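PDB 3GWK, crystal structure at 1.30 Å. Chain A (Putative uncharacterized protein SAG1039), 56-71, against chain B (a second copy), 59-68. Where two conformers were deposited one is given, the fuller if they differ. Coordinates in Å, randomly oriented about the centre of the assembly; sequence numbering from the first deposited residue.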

# COMPACT_ATOMS: atom_id res chain seq x y z
N GLN A 56 1.86 12.03 11.07
CA GLN A 56 0.90 11.57 10.03
C GLN A 56 1.26 10.14 9.61
O GLN A 56 0.37 9.29 9.48
CB GLN A 56 0.84 12.48 8.80
CG GLN A 56 0.41 13.88 9.20
CD GLN A 56 0.61 14.83 8.04
OE1 GLN A 56 1.29 15.86 8.16
NE2 GLN A 56 -0.02 14.53 6.95
N PHE A 57 2.54 9.85 9.40
CA PHE A 57 2.96 8.54 8.97
C PHE A 57 2.52 7.54 10.06
O PHE A 57 1.99 6.48 9.79
CB PHE A 57 4.45 8.54 8.74
CG PHE A 57 4.97 7.26 8.14
CD1 PHE A 57 5.13 6.12 8.91
CD2 PHE A 57 5.25 7.18 6.78
CE1 PHE A 57 5.62 4.97 8.31
CE2 PHE A 57 5.69 6.01 6.19
CZ PHE A 57 5.90 4.91 6.94
N ASN A 58 2.77 7.90 11.30
CA ASN A 58 2.50 6.95 12.40
C ASN A 58 1.04 6.73 12.58
O ASN A 58 0.60 5.59 12.93
CB ASN A 58 3.05 7.51 13.73
CG ASN A 58 4.54 7.46 13.80
OD1 ASN A 58 5.22 6.84 12.99
ND2 ASN A 58 5.05 8.14 14.76
N GLU A 59 0.25 7.74 12.33
CA GLU A 59 -1.22 7.60 12.40
C GLU A 59 -1.78 6.73 11.24
O GLU A 59 -2.79 5.95 11.38
CB GLU A 59 -1.85 8.97 12.28
CG GLU A 59 -3.33 9.00 12.48
CD GLU A 59 -3.87 10.42 12.65
OE1 GLU A 59 -4.48 10.95 11.69
OE2 GLU A 59 -3.65 10.99 13.72
N LEU A 60 -1.19 6.85 10.05
CA LEU A 60 -1.72 6.11 8.89
C LEU A 60 -1.18 4.70 8.81
O LEU A 60 -1.87 3.81 8.25
CB LEU A 60 -1.31 6.88 7.62
CG LEU A 60 -2.21 8.10 7.39
CD1 LEU A 60 -1.59 8.95 6.30
CD2 LEU A 60 -3.61 7.66 7.01
N SER A 61 0.03 4.49 9.30
CA SER A 61 0.77 3.20 9.27
C SER A 61 -0.16 1.98 9.65
O SER A 61 -0.30 1.04 8.82
CB SER A 61 2.11 3.19 10.03
OG SER A 61 2.77 1.87 9.99
N PRO A 62 -0.88 2.04 10.78
CA PRO A 62 -1.73 0.87 11.11
C PRO A 62 -2.86 0.64 10.11
O PRO A 62 -3.24 -0.51 9.92
CB PRO A 62 -2.33 1.22 12.50
CG PRO A 62 -1.62 2.40 12.95
CD PRO A 62 -0.90 3.06 11.85
N LYS A 63 -3.35 1.68 9.42
CA LYS A 63 -4.33 1.53 8.37
C LYS A 63 -3.77 0.83 7.15
O LYS A 63 -4.43 0.01 6.55
CB LYS A 63 -4.86 2.91 7.99
CG LYS A 63 -5.47 3.60 9.24
CD LYS A 63 -7.01 3.28 9.30
CE LYS A 63 -7.51 2.27 10.20
NZ LYS A 63 -8.41 3.00 11.17
N ILE A 64 -2.53 1.09 6.85
CA ILE A 64 -1.85 0.40 5.78
C ILE A 64 -1.66 -1.10 6.13
O ILE A 64 -1.92 -1.99 5.28
CB ILE A 64 -0.49 1.08 5.48
CG1 ILE A 64 -0.72 2.59 5.26
CG2 ILE A 64 0.13 0.38 4.24
CD1 ILE A 64 -1.84 3.00 4.30
N THR A 65 -1.27 -1.36 7.38
CA THR A 65 -1.18 -2.76 7.83
C THR A 65 -2.54 -3.45 7.73
O THR A 65 -2.64 -4.59 7.23
CB THR A 65 -0.62 -2.80 9.23
OG1 THR A 65 0.69 -2.23 9.24
CG2 THR A 65 -0.55 -4.27 9.77
N GLU A 66 -3.59 -2.77 8.14
CA GLU A 66 -4.93 -3.36 8.05
C GLU A 66 -5.30 -3.62 6.61
O GLU A 66 -5.97 -4.61 6.29
CB GLU A 66 -6.05 -2.51 8.67
CG GLU A 66 -7.54 -3.16 8.53
CD GLU A 66 -7.62 -4.59 9.01
OE1 GLU A 66 -8.23 -5.42 8.48
OE2 GLU A 66 -6.90 -4.96 9.94
N PHE A 67 -4.95 -2.69 5.73
CA PHE A 67 -5.29 -2.88 4.33
C PHE A 67 -4.59 -4.11 3.79
O PHE A 67 -5.20 -4.92 3.09
CB PHE A 67 -4.90 -1.62 3.57
CG PHE A 67 -5.35 -1.58 2.10
CD1 PHE A 67 -6.72 -1.59 1.75
CD2 PHE A 67 -4.43 -1.51 1.07
CE1 PHE A 67 -7.10 -1.49 0.45
CE2 PHE A 67 -4.86 -1.42 -0.25
CZ PHE A 67 -6.20 -1.44 -0.55
N ALA A 68 -3.32 -4.24 4.03
CA ALA A 68 -2.59 -5.46 3.60
C ALA A 68 -3.26 -6.70 4.16
O ALA A 68 -3.40 -7.70 3.48
CB ALA A 68 -1.12 -5.38 3.98
N GLN A 69 -3.64 -6.67 5.41
CA GLN A 69 -4.30 -7.83 6.02
C GLN A 69 -5.65 -8.11 5.35
O GLN A 69 -6.01 -9.26 5.06
CB GLN A 69 -4.41 -7.60 7.54
CG GLN A 69 -4.48 -9.04 8.33
CD GLN A 69 -3.08 -10.04 8.21
OE1 GLN A 69 -2.86 -10.84 7.17
NE2 GLN A 69 -2.23 -10.05 9.30
N LEU A 70 -6.43 -7.09 5.05
CA LEU A 70 -7.70 -7.24 4.36
C LEU A 70 -7.52 -7.90 2.99
O LEU A 70 -8.28 -8.81 2.60
CB LEU A 70 -8.36 -5.88 4.22
CG LEU A 70 -9.60 -5.86 3.30
CD1 LEU A 70 -10.77 -6.69 3.87
CD2 LEU A 70 -10.02 -4.43 3.07
N LEU A 71 -6.52 -7.43 2.21
CA LEU A 71 -6.30 -7.95 0.89
C LEU A 71 -5.95 -9.44 0.99
O LEU A 71 -6.41 -10.27 0.21
CB LEU A 71 -5.21 -7.20 0.21
CG LEU A 71 -5.52 -5.73 -0.12
CD1 LEU A 71 -4.35 -5.07 -0.75
CD2 LEU A 71 -6.84 -5.28 -0.60
N GLU B 59 -13.81 1.57 3.69
CA GLU B 59 -13.42 2.36 4.83
C GLU B 59 -11.97 2.67 4.78
O GLU B 59 -11.55 3.79 5.11
CB GLU B 59 -13.71 1.57 6.10
CG GLU B 59 -13.74 2.42 7.34
CD GLU B 59 -15.16 2.90 7.73
OE1 GLU B 59 -15.37 3.15 8.94
OE2 GLU B 59 -16.06 3.03 6.85
N LEU B 60 -11.16 1.72 4.36
CA LEU B 60 -9.75 1.95 4.33
C LEU B 60 -9.26 2.80 3.13
O LEU B 60 -8.26 3.52 3.23
CB LEU B 60 -9.01 0.62 4.34
CG LEU B 60 -9.12 -0.06 5.71
CD1 LEU B 60 -8.64 -1.51 5.59
CD2 LEU B 60 -8.26 0.65 6.70
N SER B 61 -9.95 2.65 2.00
CA SER B 61 -9.51 3.24 0.75
C SER B 61 -9.03 4.71 0.90
O SER B 61 -7.95 5.04 0.44
CB SER B 61 -10.62 3.13 -0.26
OG SER B 61 -10.26 3.81 -1.46
N PRO B 62 -9.83 5.61 1.52
CA PRO B 62 -9.39 7.00 1.58
C PRO B 62 -8.10 7.16 2.37
O PRO B 62 -7.33 8.09 2.09
CB PRO B 62 -10.58 7.74 2.31
CG PRO B 62 -11.56 6.74 2.53
CD PRO B 62 -11.21 5.43 2.01
N LYS B 63 -7.86 6.32 3.38
CA LYS B 63 -6.63 6.34 4.11
C LYS B 63 -5.46 5.91 3.25
O LYS B 63 -4.36 6.41 3.41
CB LYS B 63 -6.69 5.41 5.36
CG LYS B 63 -7.82 5.72 6.28
CD LYS B 63 -7.71 7.10 6.84
CE LYS B 63 -8.79 7.25 7.99
NZ LYS B 63 -8.94 8.68 8.31
N ILE B 64 -5.72 4.97 2.36
CA ILE B 64 -4.66 4.56 1.49
C ILE B 64 -4.26 5.72 0.52
O ILE B 64 -3.09 5.97 0.27
CB ILE B 64 -5.11 3.30 0.66
CG1 ILE B 64 -5.75 2.27 1.54
CG2 ILE B 64 -3.85 2.76 -0.05
CD1 ILE B 64 -4.86 1.83 2.68
N THR B 65 -5.26 6.36 -0.04
CA THR B 65 -5.05 7.56 -0.85
C THR B 65 -4.31 8.64 -0.06
O THR B 65 -3.30 9.20 -0.54
CB THR B 65 -6.37 8.12 -1.31
OG1 THR B 65 -7.01 7.18 -2.17
CG2 THR B 65 -6.26 9.44 -2.05
N GLU B 66 -4.66 8.84 1.22
CA GLU B 66 -3.95 9.84 2.04
C GLU B 66 -2.50 9.43 2.26
O GLU B 66 -1.59 10.30 2.24
CB GLU B 66 -4.63 9.93 3.35
CG GLU B 66 -5.91 10.72 3.35
CD GLU B 66 -6.67 10.60 4.70
OE1 GLU B 66 -6.01 10.60 5.77
OE2 GLU B 66 -7.92 10.50 4.65
N PHE B 67 -2.27 8.14 2.50
CA PHE B 67 -0.93 7.65 2.68
C PHE B 67 -0.09 7.90 1.44
O PHE B 67 1.03 8.38 1.53
CB PHE B 67 -0.95 6.20 3.08
CG PHE B 67 0.38 5.61 3.44
CD1 PHE B 67 0.99 4.65 2.64
CD2 PHE B 67 1.04 5.96 4.62
CE1 PHE B 67 2.18 4.07 3.02
CE2 PHE B 67 2.23 5.38 4.97
CZ PHE B 67 2.79 4.42 4.17
N ALA B 68 -0.61 7.54 0.28
CA ALA B 68 0.16 7.73 -0.93
C ALA B 68 0.46 9.24 -1.10
O ALA B 68 1.58 9.58 -1.58
CB ALA B 68 -0.64 7.23 -2.11

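No hydrogen bond passes between these two helices; the contact is made by apolar packing, and its most distinctive element is a pair of isoleucines that each cover the face of a phenylalanine on the other copy. Ile A64 CG1 lies 3.7 Å from the centroid of the Phe B67 ring, 10° off the ring normal, and Ile B64 CG1 lies 3.9 Å from the centroid of the Phe A67 ring, 8° off. Such CH-pi contacts set aliphatic hydrogens against the electron-rich face of an aromatic ring, and the flat ring gives a branched side chain a broad surface to rest on.

The arrangement illustrates how two copies of one sequence can pair through near-twofold repetition. The helices run at 127° to one another, their axes approaching to 9.5 Å, so that Ile A64 falls opposite Ile B64 while Leu A60 pairs with Phe B67 and Phe A67 with Leu B60. At the centre the isoleucine tips meet, CD1 of Ile A64 lying 3.6 Å from CD1 of Ile B64. Both side chains have chi1 and chi2 in m, and each CD1 also reaches the opposing ring: Ile A64 CD1 is 3.5 Å from Phe B67 CG, and Ile B64 CD1 is 3.5 Å from Phe A67 CG.

The leucines extend this apolar seam. Leu B60 acts as a knob in a hole formed by Lys A63, Glu A66, Phe A67 and Leu A70; its CD1 comes within 3.5 Å of Glu A66 CG and 4.1 Å of Leu A70 CD2. Here the aliphatic part of a glutamate contributes to the packing. On the other side of the centre, Leu A60 CB approaches Phe B67 CD2 at 3.9 Å. Phe A57 adds a further aromatic contact, its CE2 3.7 Å from CE2 of Phe B67, with the ring planes inclined at 54°.

Lysines suit the margin because a long methylene chain can pack while the amine remains free to seek solvent. Lys A63 CD touches Lys B63 CG at 4.0 Å, yet the two NZ atoms lie well apart.

The sequence spacing explains the division of surfaces. Positions 60, 63, 64 and 67 direct CA-to-CB toward the partner, whereas Ser A61, Ala A68 and their counterparts point away. Pro A62 and Pro B62 kink their helices without touching the opposing stretch. Together the two stretches bury 679 Å², with Phe B67 and Leu B60 the most extensively covered.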